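TPR repeat-containing protein YrrB (Bacillus subtilis, PDB 2Q7F) may act as a tetratricopeptide-repeat mediator that brings together components of RNA sulfuration, RNA processing and aminoacyl-tRNA synthetases. Local coordinates at residues 55-58 / 59-63; 88-91 / 92-95; 116-120 / 121-125. All coordinates share one frame; numbering follows the deposited sequence.

Contact 1 of 3, residues 55-58 / 59-63; sequences EDAI and PYINF
Asp56 meets the ring of Pro59 and, at the same time, caps the helix that Pro59 sits in. Its CG is anti to the backbone N (chi1 -160°), which swings the carboxylate forward over the first turn: OD2 accepts from Ile58 N at 2.8 Å, nearly in line with its own C-O bond, and lies 3.3 Å from Pro59 CD. The two side chains cross at about a right angle. Asp56 O lies at the edge of the Tyr60 ring, near its plane, 3.0 Å from CD2. Tyr60 packs on Phe79 and Leu86 of helix 73-86 and on Ile50 of helix 46-50, and its OH is hydrogen-bonded to Lys54 O. This is the N-terminal end of helix 57-69, the first helix of the second tetratricopeptide repeat. Proline suits such a first turn: N-H groups there have no helix carbonyl before them to bond to, so its missing hydrogen costs nothing. Ala57 follows, buried, its O receiving Ile61 N at 3.0 Å in the carbonyl plane; though its CB points away, it is still 4.5 Å from Ile61 CD1, a loose apolar contact. Last comes Ile58, more exposed, whose O takes Asn62 N at 2.9 Å with an N-H...O angle of 169°. Its side chain runs alongside that of Asn62, pointing the same way, with CG2 3.8 Å from Asn62 OD1.

Contact 2 of 3, residues 88-91 / 92-95; sequences SSAA and TAYY
Tyr94 reaches back over the start of its own helix to Ser88, spanning the junction where the second tetratricopeptide repeat gives way to the third. CG stands anti to the carbonyl carbon (chi1 -70°), and from there the ring extends toward the loop that precedes helix 91-103. Ser88 O lies at the ring's edge, near its plane, 3.4 Å from Tyr94 CE2 and at a hydrogen-bonding distance of 2.9 Å from Tyr94 OH. Ala91 CA and Ala90 O approach the same ring obliquely, Ala90 O being 3.8 Å from Tyr94 CD2. Ala90 is at the N-cap position; the Ala90 and Ala93 methyls lie 4.3 Å apart, CB to CB, while Ala90 O draws weak bonds from both Ala93 N and Tyr94 N. Ala93 lies on Tyr80 and Ala83 of helix 73-86, and Ala90 on Ile61 of helix 57-69. Tyr95 starts out differently from Tyr94, with CG anti to the backbone N (chi1 -175°), and its ring leads away from the loop. What keeps it in this contact is mainly its backbone: Tyr95 N donates to Ala91 O at 2.9 Å, in the carbonyl plane, and Tyr95 CB sits 3.6 Å from the same oxygen.

Contact 3 of 3, residues 116-120 / 121-125; sequences KALRA and GMENG
Leu118 meets the chain as it leaves helix 107-120 through a Schellman motif, the C-terminal cap that ends the second helix of the third tetratricopeptide repeat. Its CB lies 4.1 Å from Met122 O. CG is anti to the backbone N (chi1 171°), and beyond it CD1 comes to 3.7 Å from that same Met122 O and 4.0 Å from Glu123 CG; the Leu118 and Glu123 side chains cross obliquely. The leucine also packs on Leu127, Phe128 and Leu131 of helix 125-137. Leu118 CA itself makes a nearly straight CA-H...O contact, 3.4 Å to Met122 O. Gly121 has no CB, and so can hold the positive phi of 135° without crowding Ala120 O. Met122 runs its extended chain away from the helix end, onto Ala91 and Tyr95 of helix 91-103. Two amides reach back to Ala117 O: Gly121 N weakly, and Met122 N at 3.2 Å. This last bond and the one from Gly121 N to Leu118 O are the pair that define the Schellman motif; in the second, 3.2 Å long, Gly121 N approaches from well above the Leu118 carbonyl plane, 72° out of it.

Followed from the N terminus, the three contacts come in series, with neither nesting nor crossing, and each is closed within a single unbroken run of chain. Contact 1 begins helix 57-69; the chain then goes on through helix 73-86 to contact 2, which turns it into helix 91-103. Contact 3 ends helix 107-120 and leads to helix 125-137. In space, contacts 1 and 2 touch through Ile61, which packs on Thr92 and Ala93. Contacts 2 and 3 lie closer, their centres about 8 Å apart, with Ser89 O on Ala120 CB and Tyr94 on Lys116 and Ala117. Contacts 1 and 3 do not touch, so contact 2 bridges them along the repeat stack.

Contact 1 of 3, residues 55-58 / 59-63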
loop_
_atom_site.group_PDB
_atom_site.type_symbol
_atom_site.label_atom_id
_atom_site.label_comp_id
_atom_site.label_asym_id
_atom_site.label_seq_id
_atom_site.Cartn_x
_atom_site.Cartn_y
_atom_site.Cartn_z
ATOM N N GLU A 55 28.343 17.731 -0.977
ATOM C CA GLU A 55 27.254 18.632 -0.598
ATOM C C GLU A 55 25.898 18.277 -1.205
ATOM O O GLU A 55 24.864 18.717 -0.702
ATOM C CB GLU A 55 27.636 20.083 -0.949
ATOM C CG GLU A 55 28.283 20.878 0.193
ATOM C CD GLU A 55 28.989 19.995 1.221
ATOM O OE1 GLU A 55 30.122 19.526 0.948
ATOM O OE2 GLU A 55 28.402 19.779 2.305
ATOM N N ASP A 56 25.899 17.487 -2.275
ATOM C CA ASP A 56 24.652 17.117 -2.944
ATOM C C ASP A 56 23.986 15.881 -2.308
ATOM O O ASP A 56 24.644 14.887 -2.021
ATOM C CB ASP A 56 24.889 16.907 -4.445
ATOM C CG ASP A 56 23.604 16.996 -5.263
ATOM O OD1 ASP A 56 23.619 17.668 -6.314
ATOM O OD2 ASP A 56 22.576 16.402 -4.866
ATOM N N ALA A 57 22.675 15.964 -2.105
ATOM C CA ALA A 57 21.881 14.876 -1.529
ATOM C C ALA A 57 21.614 13.746 -2.524
ATOM O O ALA A 57 21.710 12.576 -2.165
ATOM C CB ALA A 57 20.559 15.421 -0.975
ATOM N N ILE A 58 21.288 14.122 -3.765
ATOM C CA ILE A 58 20.931 13.193 -4.857
ATOM C C ILE A 58 21.841 11.961 -4.988
ATOM O O ILE A 58 21.336 10.842 -5.058
ATOM C CB ILE A 58 20.812 13.927 -6.249
ATOM C CG1 ILE A 58 19.894 15.163 -6.171
ATOM C CG2 ILE A 58 20.386 12.960 -7.368
ATOM C CD1 ILE A 58 18.402 14.867 -6.084
ATOM N N PRO A 59 23.176 12.152 -5.036
ATOM C CA PRO A 59 24.032 10.969 -5.140
ATOM C C PRO A 59 23.952 10.025 -3.928
ATOM O O PRO A 59 24.029 8.806 -4.100
ATOM C CB PRO A 59 25.434 11.559 -5.285
ATOM C CG PRO A 59 25.342 12.904 -4.715
ATOM C CD PRO A 59 23.974 13.389 -5.030
ATOM N N TYR A 60 23.788 10.580 -2.725
ATOM C CA TYR A 60 23.541 9.756 -1.544
ATOM C C TYR A 60 22.230 8.985 -1.661
ATOM O O TYR A 60 22.157 7.836 -1.251
ATOM C CB TYR A 60 23.530 10.579 -0.264
ATOM C CG TYR A 60 24.847 11.216 0.106
ATOM C CD1 TYR A 60 25.788 10.536 0.886
ATOM C CD2 TYR A 60 25.141 12.514 -0.294
ATOM C CE1 TYR A 60 27.000 11.140 1.247
ATOM C CE2 TYR A 60 26.340 13.124 0.060
ATOM C CZ TYR A 60 27.263 12.439 0.829
ATOM O OH TYR A 60 28.444 13.067 1.163
ATOM N N ILE A 61 21.206 9.610 -2.231
ATOM C CA ILE A 61 19.919 8.936 -2.408
ATOM C C ILE A 61 20.049 7.783 -3.403
ATOM O O ILE A 61 19.586 6.673 -3.132
ATOM C CB ILE A 61 18.790 9.898 -2.858
ATOM C CG1 ILE A 61 18.652 11.068 -1.878
ATOM C CG2 ILE A 61 17.476 9.140 -2.980
ATOM C CD1 ILE A 61 17.755 12.191 -2.368
ATOM N N ASN A 62 20.692 8.049 -4.536
ATOM C CA ASN A 62 20.915 7.025 -5.547
ATOM C C ASN A 62 21.675 5.829 -5.015
ATOM O O ASN A 62 21.333 4.685 -5.335
ATOM C CB ASN A 62 21.664 7.602 -6.733
ATOM C CG ASN A 62 20.840 8.574 -7.526
ATOM O OD1 ASN A 62 21.389 9.406 -8.245
ATOM N ND2 ASN A 62 19.518 8.486 -7.406
ATOM N N PHE A 63 22.702 6.089 -4.203
ATOM C CA PHE A 63 23.490 5.008 -3.629
ATOM C C PHE A 63 22.663 4.199 -2.638
ATOM O O PHE A 63 22.782 2.974 -2.587
ATOM C CB PHE A 63 24.782 5.515 -2.986
ATOM C CG PHE A 63 25.761 4.412 -2.639
ATOM C CD1 PHE A 63 26.100 3.436 -3.574
ATOM C CD2 PHE A 63 26.347 4.355 -1.383
ATOM C CE1 PHE A 63 27.004 2.418 -3.253
ATOM C CE2 PHE A 63 27.249 3.334 -1.052
ATOM C CZ PHE A 63 27.578 2.371 -1.985
#

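Contact 2 of 3, residues 88-91 / 92-95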
loop_
_atom_site.group_PDB
_atom_site.type_symbol
_atom_site.label_atom_id
_atom_site.label_comp_id
_atom_site.label_asym_id
_atom_site.label_seq_id
_atom_site.Cartn_x
_atom_site.Cartn_y
_atom_site.Cartn_z
ATOM N N SER A 88 16.658 18.391 3.960
ATOM C CA SER A 88 15.529 17.843 4.708
ATOM C C SER A 88 14.206 17.929 3.940
ATOM O O SER A 88 13.164 17.565 4.467
ATOM C CB SER A 88 15.412 18.515 6.077
ATOM O OG SER A 88 15.024 19.869 5.947
ATOM N N SER A 89 14.258 18.392 2.693
ATOM C CA SER A 89 13.088 18.382 1.808
ATOM C C SER A 89 13.149 17.323 0.705
ATOM O O SER A 89 12.248 17.264 -0.142
ATOM C CB SER A 89 12.869 19.763 1.178
ATOM O OG SER A 89 12.024 20.560 1.994
ATOM N N ALA A 90 14.193 16.492 0.706
ATOM C CA ALA A 90 14.353 15.486 -0.340
ATOM C C ALA A 90 13.333 14.348 -0.199
ATOM O O ALA A 90 13.556 13.354 0.499
ATOM C CB ALA A 90 15.774 14.962 -0.358
ATOM N N ALA A 91 12.201 14.511 -0.872
ATOM C CA ALA A 91 11.085 13.563 -0.783
ATOM C C ALA A 91 11.486 12.106 -1.027
ATOM O O ALA A 91 11.004 11.201 -0.341
ATOM C CB ALA A 91 9.981 13.973 -1.741
ATOM N N THR A 92 12.367 11.889 -2.000
ATOM C CA THR A 92 12.760 10.539 -2.406
ATOM C C THR A 92 13.566 9.829 -1.304
ATOM O O THR A 92 13.537 8.614 -1.198
ATOM C CB THR A 92 13.538 10.567 -3.737
ATOM O OG1 THR A 92 14.565 11.564 -3.669
ATOM C CG2 THR A 92 12.606 10.898 -4.914
ATOM N N ALA A 93 14.263 10.593 -0.471
ATOM C CA ALA A 93 14.950 10.019 0.680
ATOM C C ALA A 93 13.965 9.533 1.747
ATOM O O ALA A 93 14.159 8.458 2.327
ATOM C CB ALA A 93 15.938 11.002 1.263
ATOM N N TYR A 94 12.901 10.301 1.992
ATOM C CA TYR A 94 11.833 9.858 2.894
ATOM C C TYR A 94 11.142 8.616 2.340
ATOM O O TYR A 94 10.862 7.657 3.084
ATOM C CB TYR A 94 10.808 10.967 3.134
ATOM C CG TYR A 94 11.342 12.113 3.954
ATOM C CD1 TYR A 94 11.917 11.882 5.212
ATOM C CD2 TYR A 94 11.259 13.433 3.489
ATOM C CE1 TYR A 94 12.406 12.925 5.973
ATOM C CE2 TYR A 94 11.753 14.495 4.247
ATOM C CZ TYR A 94 12.329 14.229 5.490
ATOM O OH TYR A 94 12.839 15.255 6.261
ATOM N N TYR A 95 10.877 8.639 1.032
ATOM C CA TYR A 95 10.241 7.518 0.350
ATOM C C TYR A 95 11.114 6.255 0.351
ATOM O O TYR A 95 10.626 5.155 0.621
ATOM C CB TYR A 95 9.870 7.908 -1.073
ATOM C CG TYR A 95 9.108 6.836 -1.812
ATOM C CD1 TYR A 95 7.787 6.538 -1.477
ATOM C CD2 TYR A 95 9.706 6.103 -2.838
ATOM C CE1 TYR A 95 7.078 5.555 -2.155
ATOM C CE2 TYR A 95 9.004 5.107 -3.514
ATOM C CZ TYR A 95 7.692 4.847 -3.170
ATOM O OH TYR A 95 6.982 3.869 -3.826
#

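Contact 3 of 3, residues 116-120 / 121-125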
loop_
_atom_site.group_PDB
_atom_site.type_symbol
_atom_site.label_atom_id
_atom_site.label_comp_id
_atom_site.label_asym_id
_atom_site.label_seq_id
_atom_site.Cartn_x
_atom_site.Cartn_y
_atom_site.Cartn_z
ATOM N N LYS A 116 6.071 12.132 5.605
ATOM C CA LYS A 116 7.103 13.154 5.394
ATOM C C LYS A 116 7.413 13.330 3.912
ATOM O O LYS A 116 7.659 14.452 3.451
ATOM C CB LYS A 116 8.381 12.845 6.174
ATOM C CG LYS A 116 8.280 13.047 7.685
ATOM C CD LYS A 116 9.656 12.996 8.308
ATOM C CE LYS A 116 9.624 12.699 9.788
ATOM N NZ LYS A 116 8.878 13.728 10.544
ATOM N N ALA A 117 7.392 12.226 3.167
ATOM C CA ALA A 117 7.597 12.284 1.723
ATOM C C ALA A 117 6.504 13.148 1.109
ATOM O O ALA A 117 6.785 14.149 0.423
ATOM C CB ALA A 117 7.603 10.888 1.122
ATOM N N LEU A 118 5.261 12.770 1.401
ATOM C CA LEU A 118 4.093 13.523 0.991
ATOM C C LEU A 118 4.176 14.987 1.442
ATOM O O LEU A 118 3.872 15.895 0.663
ATOM C CB LEU A 118 2.828 12.842 1.516
ATOM C CG LEU A 118 1.455 13.515 1.419
ATOM C CD1 LEU A 118 1.101 13.959 -0.002
ATOM C CD2 LEU A 118 0.398 12.573 1.942
ATOM N N ARG A 119 4.607 15.219 2.679
ATOM C CA ARG A 119 4.770 16.586 3.159
ATOM C C ARG A 119 5.850 17.344 2.402
ATOM O O ARG A 119 5.711 18.547 2.179
ATOM C CB ARG A 119 5.034 16.624 4.659
ATOM C CG ARG A 119 3.854 17.165 5.435
ATOM C CD ARG A 119 3.589 16.413 6.716
ATOM N NE ARG A 119 4.784 16.241 7.532
ATOM C CZ ARG A 119 4.891 15.352 8.514
ATOM N NH1 ARG A 119 3.865 14.564 8.811
ATOM N NH2 ARG A 119 6.025 15.261 9.202
ATOM N N ALA A 120 6.910 16.639 1.997
ATOM C CA ALA A 120 8.018 17.279 1.280
ATOM C C ALA A 120 7.722 17.509 -0.201
ATOM O O ALA A 120 8.478 18.201 -0.876
ATOM C CB ALA A 120 9.324 16.503 1.462
ATOM N N GLY A 121 6.630 16.932 -0.707
ATOM C CA GLY A 121 6.190 17.235 -2.065
ATOM C C GLY A 121 5.785 16.068 -2.942
ATOM O O GLY A 121 5.030 16.258 -3.884
ATOM N N MET A 122 6.273 14.865 -2.644
ATOM C CA MET A 122 5.971 13.698 -3.475
ATOM C C MET A 122 4.475 13.416 -3.472
ATOM O O MET A 122 3.870 13.257 -2.409
ATOM C CB MET A 122 6.750 12.466 -3.004
ATOM C CG MET A 122 6.595 11.219 -3.875
ATOM S SD MET A 122 7.676 9.884 -3.287
ATOM C CE MET A 122 7.141 8.528 -4.314
ATOM N N GLU A 123 3.884 13.388 -4.665
ATOM C CA GLU A 123 2.470 13.075 -4.842
ATOM C C GLU A 123 2.286 12.192 -6.069
ATOM O O GLU A 123 2.285 12.685 -7.202
ATOM C CB GLU A 123 1.648 14.358 -5.002
ATOM C CG GLU A 123 1.517 15.202 -3.746
ATOM C CD GLU A 123 0.895 16.565 -4.014
ATOM O OE1 GLU A 123 -0.157 16.630 -4.688
ATOM O OE2 GLU A 123 1.459 17.576 -3.544
ATOM N N ASN A 124 2.150 10.886 -5.846
ATOM C CA ASN A 124 1.879 9.933 -6.932
ATOM C C ASN A 124 1.218 8.642 -6.445
ATOM O O ASN A 124 1.147 8.379 -5.245
ATOM C CB ASN A 124 3.151 9.633 -7.744
ATOM C CG ASN A 124 4.288 9.138 -6.882
ATOM O OD1 ASN A 124 4.145 8.175 -6.123
ATOM N ND2 ASN A 124 5.438 9.793 -6.998
ATOM N N GLY A 125 0.741 7.840 -7.390
ATOM C CA GLY A 125 -0.049 6.656 -7.087
ATOM C C GLY A 125 0.629 5.730 -6.104
ATOM O O GLY A 125 -0.001 5.246 -5.163
#